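Local coordinates for protein cyclic pyranopterin monophosphate synthase 2 (Mycobacterium tuberculosis, PDB 4FDF) that probably converts (8S)-3',8-cyclo-7,8-dihydroguanosine 5'-triphosphate to cyclic pyranopterin monophosphate, with release of diphosphate, in molybdenum cofactor biosynthesis, at residues 88-93 / 116-121; 94-99 / 111-116; 123-128 / 151-156. One frame throughout, in Å; residues are numbered along the deposited sequence. Where two conformers were deposited one is given.

Contact 1. Residues 88-93 / 116-121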
# COMPACT_ATOMS: atom_id res chain seq x y z
N HIS B 88 -4.55 1.05 -15.06
CA HIS B 88 -3.31 1.79 -15.18
C HIS B 88 -3.20 2.75 -14.05
O HIS B 88 -4.21 3.14 -13.46
CB HIS B 88 -3.32 2.58 -16.49
CG HIS B 88 -3.52 1.73 -17.71
ND1 HIS B 88 -4.70 1.16 -18.01
CD2 HIS B 88 -2.64 1.37 -18.73
CE1 HIS B 88 -4.58 0.46 -19.16
NE2 HIS B 88 -3.32 0.60 -19.60
N GLN B 89 -1.96 3.13 -13.72
CA GLN B 89 -1.66 4.19 -12.76
C GLN B 89 -1.87 5.55 -13.41
O GLN B 89 -1.17 5.90 -14.36
CB GLN B 89 -0.20 4.07 -12.28
CG GLN B 89 0.14 2.77 -11.54
CD GLN B 89 1.58 2.31 -11.78
OE1 GLN B 89 1.98 2.02 -12.90
NE2 GLN B 89 2.36 2.23 -10.71
N LEU B 90 -2.84 6.31 -12.92
CA LEU B 90 -3.22 7.59 -13.52
C LEU B 90 -3.00 8.78 -12.58
O LEU B 90 -3.22 8.67 -11.37
CB LEU B 90 -4.68 7.56 -14.01
CG LEU B 90 -5.04 6.54 -15.11
CD1 LEU B 90 -6.53 6.52 -15.43
CD2 LEU B 90 -4.22 6.78 -16.38
N ALA B 91 -2.55 9.90 -13.14
CA ALA B 91 -2.30 11.09 -12.35
C ALA B 91 -3.60 11.85 -12.19
O ALA B 91 -4.13 12.41 -13.14
CB ALA B 91 -1.24 11.98 -13.02
N LEU B 92 -4.14 11.84 -10.97
CA LEU B 92 -5.41 12.50 -10.72
C LEU B 92 -5.13 13.94 -10.32
O LEU B 92 -4.31 14.21 -9.44
CB LEU B 92 -6.22 11.76 -9.64
CG LEU B 92 -6.40 10.24 -9.81
CD1 LEU B 92 -7.30 9.67 -8.70
CD2 LEU B 92 -6.95 9.87 -11.19
N THR B 93 -5.81 14.87 -11.00
CA THR B 93 -5.67 16.29 -10.72
C THR B 93 -6.74 16.84 -9.78
O THR B 93 -6.63 17.96 -9.28
CB THR B 93 -5.58 17.16 -12.00
OG1 THR B 93 -6.49 16.67 -13.00
CG2 THR B 93 -4.15 17.14 -12.57
N ASP B 116 -4.48 12.74 -18.59
CA ASP B 116 -3.79 11.48 -18.91
C ASP B 116 -4.28 10.77 -20.18
O ASP B 116 -5.06 11.32 -20.96
CB ASP B 116 -3.83 10.52 -17.70
CG ASP B 116 -2.49 9.82 -17.46
OD1 ASP B 116 -1.97 9.17 -18.39
OD2 ASP B 116 -1.96 9.92 -16.34
N ARG B 117 -3.82 9.53 -20.34
CA ARG B 117 -3.92 8.76 -21.59
C ARG B 117 -5.17 7.87 -21.70
O ARG B 117 -5.44 7.31 -22.77
CB ARG B 117 -2.67 7.89 -21.75
CG ARG B 117 -1.42 8.67 -22.11
CD ARG B 117 -0.16 7.81 -22.11
NE ARG B 117 0.71 8.15 -23.24
CZ ARG B 117 1.64 9.10 -23.23
NH1 ARG B 117 1.87 9.83 -22.14
NH2 ARG B 117 2.36 9.32 -24.33
N THR B 118 -5.92 7.74 -20.61
CA THR B 118 -7.15 6.94 -20.59
C THR B 118 -8.17 7.54 -19.63
O THR B 118 -7.81 8.37 -18.79
CB THR B 118 -6.89 5.41 -20.32
OG1 THR B 118 -8.12 4.77 -19.94
CG2 THR B 118 -5.88 5.19 -19.21
N GLY B 119 -9.44 7.14 -19.76
CA GLY B 119 -10.53 7.65 -18.94
C GLY B 119 -10.37 7.34 -17.46
O GLY B 119 -9.66 6.40 -17.10
N VAL B 120 -11.03 8.13 -16.61
CA VAL B 120 -10.91 8.02 -15.15
C VAL B 120 -12.20 7.54 -14.45
O VAL B 120 -12.41 7.82 -13.26
CB VAL B 120 -10.38 9.35 -14.50
CG1 VAL B 120 -8.96 9.63 -14.95
CG2 VAL B 120 -11.29 10.55 -14.79
N GLU B 121 -13.03 6.80 -15.18
CA GLU B 121 -14.27 6.29 -14.63
C GLU B 121 -14.06 5.22 -13.55
O GLU B 121 -14.90 5.09 -12.66
CB GLU B 121 -15.23 5.81 -15.73
CG GLU B 121 -14.79 4.58 -16.53
CD GLU B 121 -13.97 4.91 -17.77
OE1 GLU B 121 -14.03 4.11 -18.73
OE2 GLU B 121 -13.25 5.93 -17.79
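Leu-90 is the centre of this contact between the run into strand 92-101 and the loop that leaves strand 105-116. Its CG lies anti to the carbonyl carbon (chi1 -62°), and the side chain drops onto 116-121. The two methyls divide the work. CD2 packs over the carboxylate of Asp-116, 3.7 Å from its CG, and meets CG2 of Thr-118 at 3.6 Å. The Thr-118 side chain crosses that of Leu-90 at about a right angle. Its OG1 is anti to the backbone N, which leaves CG2 between N and the carbonyl carbon. The other methyl, CD1, reaches the carbonyl O of Gly-119 at 3.5 Å and CG1 of Val-120 at 4.0 Å.

One polar bond joins the segments. The backbone N of Ala-91 donates to OD2 of Asp-116 at 3.3 Å, long but almost perfectly straight (179°). Asp-116 OD1 accepts from its neighbour's backbone, Arg-117 N, at 2.7 Å. Both oxygens use their anti lone pairs, so two backbone N-H groups hold the carboxylate at both ends.

The His-88 end is looser. Its ND1 comes no closer than 4.4 Å to CG2 of Thr-118, while NE2 is bonded to the carbonyl O of Val-27. Val-120, in contrast, is buried and also packs on Val-112 and Ser-114.

Val-120 holds the N-cap position of helix 121-139, and Leu-90 also touches Glu-123 in its first turns. His-88 and Glu-123 are both predicted to bind substrate. The arrangement is therefore consistent with a loop pair bordering the substrate pocket of a MoaC-family synthase.

Contact 2. Residues 94-99 / 111-116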
# COMPACT_ATOMS: atom_id res chain seq x y z
N GLY B 94 -7.78 16.04 -9.51
CA GLY B 94 -8.82 16.45 -8.57
C GLY B 94 -9.86 15.37 -8.32
O GLY B 94 -10.18 14.59 -9.23
N VAL B 95 -10.38 15.33 -7.09
CA VAL B 95 -11.35 14.33 -6.64
C VAL B 95 -12.35 14.97 -5.67
O VAL B 95 -11.96 15.47 -4.62
CB VAL B 95 -10.69 13.13 -5.89
CG1 VAL B 95 -11.74 12.05 -5.59
CG2 VAL B 95 -9.51 12.53 -6.67
N ASP B 96 -13.63 14.93 -6.03
CA ASP B 96 -14.69 15.35 -5.13
C ASP B 96 -15.64 14.20 -4.83
O ASP B 96 -15.93 13.37 -5.70
CB ASP B 96 -15.47 16.53 -5.71
CG ASP B 96 -14.67 17.81 -5.68
OD1 ASP B 96 -14.07 18.15 -6.72
OD2 ASP B 96 -14.62 18.47 -4.63
N VAL B 97 -16.10 14.15 -3.58
CA VAL B 97 -17.15 13.23 -3.16
C VAL B 97 -18.26 14.05 -2.52
O VAL B 97 -18.04 14.75 -1.53
CB VAL B 97 -16.63 12.14 -2.17
CG1 VAL B 97 -17.77 11.22 -1.71
CG2 VAL B 97 -15.51 11.30 -2.81
N ASP B 98 -19.46 13.96 -3.11
CA ASP B 98 -20.62 14.67 -2.58
C ASP B 98 -21.71 13.70 -2.11
O ASP B 98 -21.84 12.59 -2.65
CB ASP B 98 -21.19 15.64 -3.62
CG ASP B 98 -20.18 16.72 -4.03
OD1 ASP B 98 -19.48 17.28 -3.15
OD2 ASP B 98 -20.11 17.02 -5.24
N PHE B 99 -22.47 14.14 -1.11
CA PHE B 99 -23.61 13.39 -0.59
C PHE B 99 -24.90 14.20 -0.72
O PHE B 99 -24.90 15.42 -0.54
CB PHE B 99 -23.39 13.04 0.88
CG PHE B 99 -22.11 12.32 1.14
CD1 PHE B 99 -22.02 10.94 0.94
CD2 PHE B 99 -20.98 13.01 1.59
CE1 PHE B 99 -20.82 10.27 1.17
CE2 PHE B 99 -19.78 12.35 1.83
CZ PHE B 99 -19.69 10.97 1.63
N THR B 111 -16.63 12.87 -8.43
CA THR B 111 -16.16 13.57 -9.62
C THR B 111 -14.64 13.51 -9.61
O THR B 111 -14.00 13.90 -8.63
CB THR B 111 -16.67 15.05 -9.64
OG1 THR B 111 -18.09 15.04 -9.75
CG2 THR B 111 -16.08 15.83 -10.81
N VAL B 112 -14.08 12.97 -10.69
CA VAL B 112 -12.64 12.77 -10.80
C VAL B 112 -12.14 13.50 -12.03
O VAL B 112 -12.76 13.43 -13.10
CB VAL B 112 -12.25 11.25 -10.89
CG1 VAL B 112 -10.73 11.08 -11.07
CG2 VAL B 112 -12.69 10.50 -9.64
N ARG B 113 -11.03 14.21 -11.88
CA ARG B 113 -10.39 14.90 -13.00
C ARG B 113 -8.94 14.45 -13.14
O ARG B 113 -8.24 14.17 -12.14
CB ARG B 113 -10.50 16.43 -12.85
CG ARG B 113 -11.93 16.97 -13.04
CD ARG B 113 -12.16 18.35 -12.40
NE ARG B 113 -11.78 18.39 -10.99
CZ ARG B 113 -12.62 18.40 -9.95
NH1 ARG B 113 -13.94 18.40 -10.13
NH2 ARG B 113 -12.12 18.42 -8.72
N SER B 114 -8.50 14.35 -14.40
CA SER B 114 -7.14 13.91 -14.73
C SER B 114 -6.68 14.36 -16.11
O SER B 114 -7.48 14.43 -17.06
CB SER B 114 -7.04 12.39 -14.65
OG SER B 114 -5.75 11.96 -15.04
N THR B 115 -5.39 14.66 -16.22
CA THR B 115 -4.75 14.89 -17.50
C THR B 115 -3.92 13.67 -17.82
O THR B 115 -2.79 13.55 -17.33
CB THR B 115 -3.85 16.13 -17.45
OG1 THR B 115 -4.58 17.24 -16.92
CG2 THR B 115 -3.33 16.49 -18.86
N ASP B 116 -4.48 12.74 -18.59
CA ASP B 116 -3.79 11.48 -18.91
C ASP B 116 -4.28 10.77 -20.18
O ASP B 116 -5.06 11.32 -20.96
CB ASP B 116 -3.83 10.52 -17.70
CG ASP B 116 -2.49 9.82 -17.46
OD1 ASP B 116 -1.97 9.17 -18.39
OD2 ASP B 116 -1.96 9.92 -16.34
O HOH W 1 -18.93 14.80 -6.86
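Strands 94-99 and 111-116 run antiparallel, the axes of the two short segments 4.7 Å apart at 176°. Backbone bonds set the register. Gly-94 and Arg-113 form one hydrogen-bonded pair, Asp-96 and Thr-111 the next. Three of the four bonds lie in their carbonyl planes, among them Arg-113 N to Gly-94 O at 2.8 Å. The fourth, Gly-94 N to Arg-113 O, is 3.3 Å long, its donor above the carbonyl plane.

The salt bridge lies on the face of Asp-96 and Arg-113. The arginine chain bends at chi3 (-53°) and passes by Gly-94. Its NH2 donates to Asp-96 OD1 at 2.8 Å, nearly along the C-O axis and in the guanidinium plane. The carboxylate and guanidinium planes are 59° apart. NH1 adds a weak bond to the same oxygen. Arg-113 NE makes a second salt bridge, to Asp-28 of the second subunit.

A water accepts from Thr-111 OG1 and donates to Asp-98 OD2.

Apolar contact is slight: Val-95 CG1 and Val-112 CG2, from the non-hydrogen-bonded pair, stand 4.4 Å apart on the other face.

In this beta hairpin Val-95 packs against helix 65-83, Val-112 against helix 121-139, and strand 35-46 flanks 111-116.

Contact 3. Residues 123-128 / 151-156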
# COMPACT_ATOMS: atom_id res chain seq x y z
N GLU B 123 -11.66 5.15 -11.16
CA GLU B 123 -11.39 5.83 -9.91
C GLU B 123 -12.65 6.47 -9.34
O GLU B 123 -12.87 6.41 -8.13
CB GLU B 123 -10.24 6.85 -10.03
CG GLU B 123 -9.80 7.21 -11.45
CD GLU B 123 -9.03 6.11 -12.18
OE1 GLU B 123 -8.03 5.59 -11.64
OE2 GLU B 123 -9.44 5.77 -13.30
N ALA B 124 -13.47 7.06 -10.21
CA ALA B 124 -14.76 7.59 -9.79
C ALA B 124 -15.64 6.50 -9.15
O ALA B 124 -16.22 6.71 -8.08
CB ALA B 124 -15.49 8.26 -10.96
N LEU B 125 -15.73 5.34 -9.81
CA LEU B 125 -16.50 4.20 -9.29
C LEU B 125 -15.93 3.64 -7.97
O LEU B 125 -16.68 3.26 -7.07
CB LEU B 125 -16.57 3.08 -10.33
CG LEU B 125 -17.42 3.35 -11.57
CD1 LEU B 125 -17.02 2.36 -12.67
CD2 LEU B 125 -18.91 3.27 -11.28
N THR B 126 -14.60 3.58 -7.88
CA THR B 126 -13.89 3.10 -6.70
C THR B 126 -14.16 4.00 -5.47
O THR B 126 -14.44 3.51 -4.36
CB THR B 126 -12.38 2.96 -7.01
OG1 THR B 126 -12.21 1.95 -8.03
CG2 THR B 126 -11.57 2.58 -5.80
N ALA B 127 -14.08 5.31 -5.69
CA ALA B 127 -14.39 6.32 -4.68
C ALA B 127 -15.82 6.19 -4.18
O ALA B 127 -16.06 6.12 -2.98
CB ALA B 127 -14.16 7.73 -5.25
N VAL B 128 -16.78 6.11 -5.10
CA VAL B 128 -18.18 5.91 -4.73
C VAL B 128 -18.29 4.63 -3.92
O VAL B 128 -18.92 4.57 -2.87
CB VAL B 128 -19.07 5.83 -5.99
CG1 VAL B 128 -20.43 5.16 -5.68
CG2 VAL B 128 -19.29 7.22 -6.59
N ILE B 151 -24.50 1.49 -8.18
CA ILE B 151 -23.20 2.07 -8.48
C ILE B 151 -22.98 2.07 -9.99
O ILE B 151 -22.98 1.02 -10.62
CB ILE B 151 -22.06 1.31 -7.75
CG1 ILE B 151 -22.19 1.54 -6.24
CG2 ILE B 151 -20.67 1.75 -8.30
CD1 ILE B 151 -21.42 0.56 -5.38
N ARG B 152 -22.79 3.25 -10.57
CA ARG B 152 -22.77 3.37 -12.02
C ARG B 152 -22.05 4.63 -12.49
O ARG B 152 -21.90 5.61 -11.73
CB ARG B 152 -24.21 3.35 -12.56
CG ARG B 152 -24.97 4.65 -12.29
CD ARG B 152 -26.38 4.41 -11.78
NE ARG B 152 -27.08 5.68 -11.61
CZ ARG B 152 -27.17 6.37 -10.48
NH1 ARG B 152 -26.63 5.94 -9.34
NH2 ARG B 152 -27.83 7.52 -10.48
N VAL B 153 -21.61 4.60 -13.74
CA VAL B 153 -21.02 5.78 -14.37
C VAL B 153 -22.12 6.72 -14.85
O VAL B 153 -23.06 6.30 -15.53
CB VAL B 153 -20.09 5.40 -15.54
CG1 VAL B 153 -19.59 6.66 -16.28
CG2 VAL B 153 -18.90 4.56 -15.02
N LEU B 154 -21.99 7.99 -14.50
CA LEU B 154 -22.96 9.01 -14.89
C LEU B 154 -22.53 9.80 -16.11
O LEU B 154 -23.38 10.25 -16.90
CB LEU B 154 -23.18 9.98 -13.73
CG LEU B 154 -24.43 9.85 -12.86
CD1 LEU B 154 -24.81 8.40 -12.56
CD2 LEU B 154 -24.27 10.67 -11.60
N HIS B 155 -21.22 9.97 -16.28
CA HIS B 155 -20.69 10.95 -17.21
C HIS B 155 -19.20 10.77 -17.38
O HIS B 155 -18.49 10.52 -16.40
CB HIS B 155 -21.00 12.35 -16.68
CG HIS B 155 -20.58 13.46 -17.60
ND1 HIS B 155 -21.40 13.97 -18.55
CD2 HIS B 155 -19.39 14.18 -17.69
CE1 HIS B 155 -20.77 14.95 -19.22
NE2 HIS B 155 -19.53 15.08 -18.69
N LYS B 156 -18.74 10.88 -18.63
CA LYS B 156 -17.32 10.87 -18.98
C LYS B 156 -17.07 11.93 -20.06
O LYS B 156 -17.82 12.01 -21.04
CB LYS B 156 -16.87 9.52 -19.54
CG LYS B 156 -17.04 8.32 -18.62
CD LYS B 156 -16.64 7.03 -19.34
CE LYS B 156 -17.71 6.59 -20.33
NZ LYS B 156 -17.27 5.44 -21.18
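Leu-125 has CG anti to its carbonyl carbon (chi1 -70°) and an extended chi2, which carries both methyls to the strand. Val-153 sets CG1 anti to its backbone N (chi1 174°) and so leaves CG2 to meet them. Ile-151 places CG1 anti to its carbonyl carbon and CG2 anti to its N, so its two branches have different partners.

Leu-125 lies across the strand backbone. CD1 meets Val-153 CG2 at 3.7 Å, the two side chains crossing at about a right angle. Leu-125 CD2 touches the backbone atom C of Arg-152 at 3.6 Å. It also meets Ile-151 CG2 at 3.8 Å. One turn on, Val-128 CG1 slides past Ile-151 CG1 at 4.1 Å, the two side chains running in opposite directions.

The axes of the short helix and strand segments pass 8.6 Å apart at 135°. The helix packs on one face of the sheet, while the Arg-152 side chain starts off away from it and forms a salt bridge with Asp-150. Tyr-136 of the fourth subunit also packs on Leu-125 and Val-153.

No hydrogen bond crosses between 123-128 and 151-156. Branched aliphatic groups alone make the side-chain contact, so it rests on shape and burial, as in the core of a ferredoxin-like alpha+beta fold.

How the contacts relate
From the N terminus, contact 1 opens at 88-93, ahead of and into strand 92-101. Contact 2 opens next, at 94-99. The chain turns back, and 111-116 closes the hairpin of contact 2. Contact 1 closes only afterwards, at 116-121, so contact 2 sits within the longer loop that contact 1 closes, the two sharing Asp-116 at its end. Ala-91 O also lies 2.5 Å from Ser-114 OG, a probable hydrogen bond between the two contacts. Contact 3 follows in series: it opens on helix 121-139 and closes on strand 147-156. Val-112 packs on Ala-124, and Leu-90 on Glu-123. Hairpin, loops, helix and far strand thus meet around one sheet.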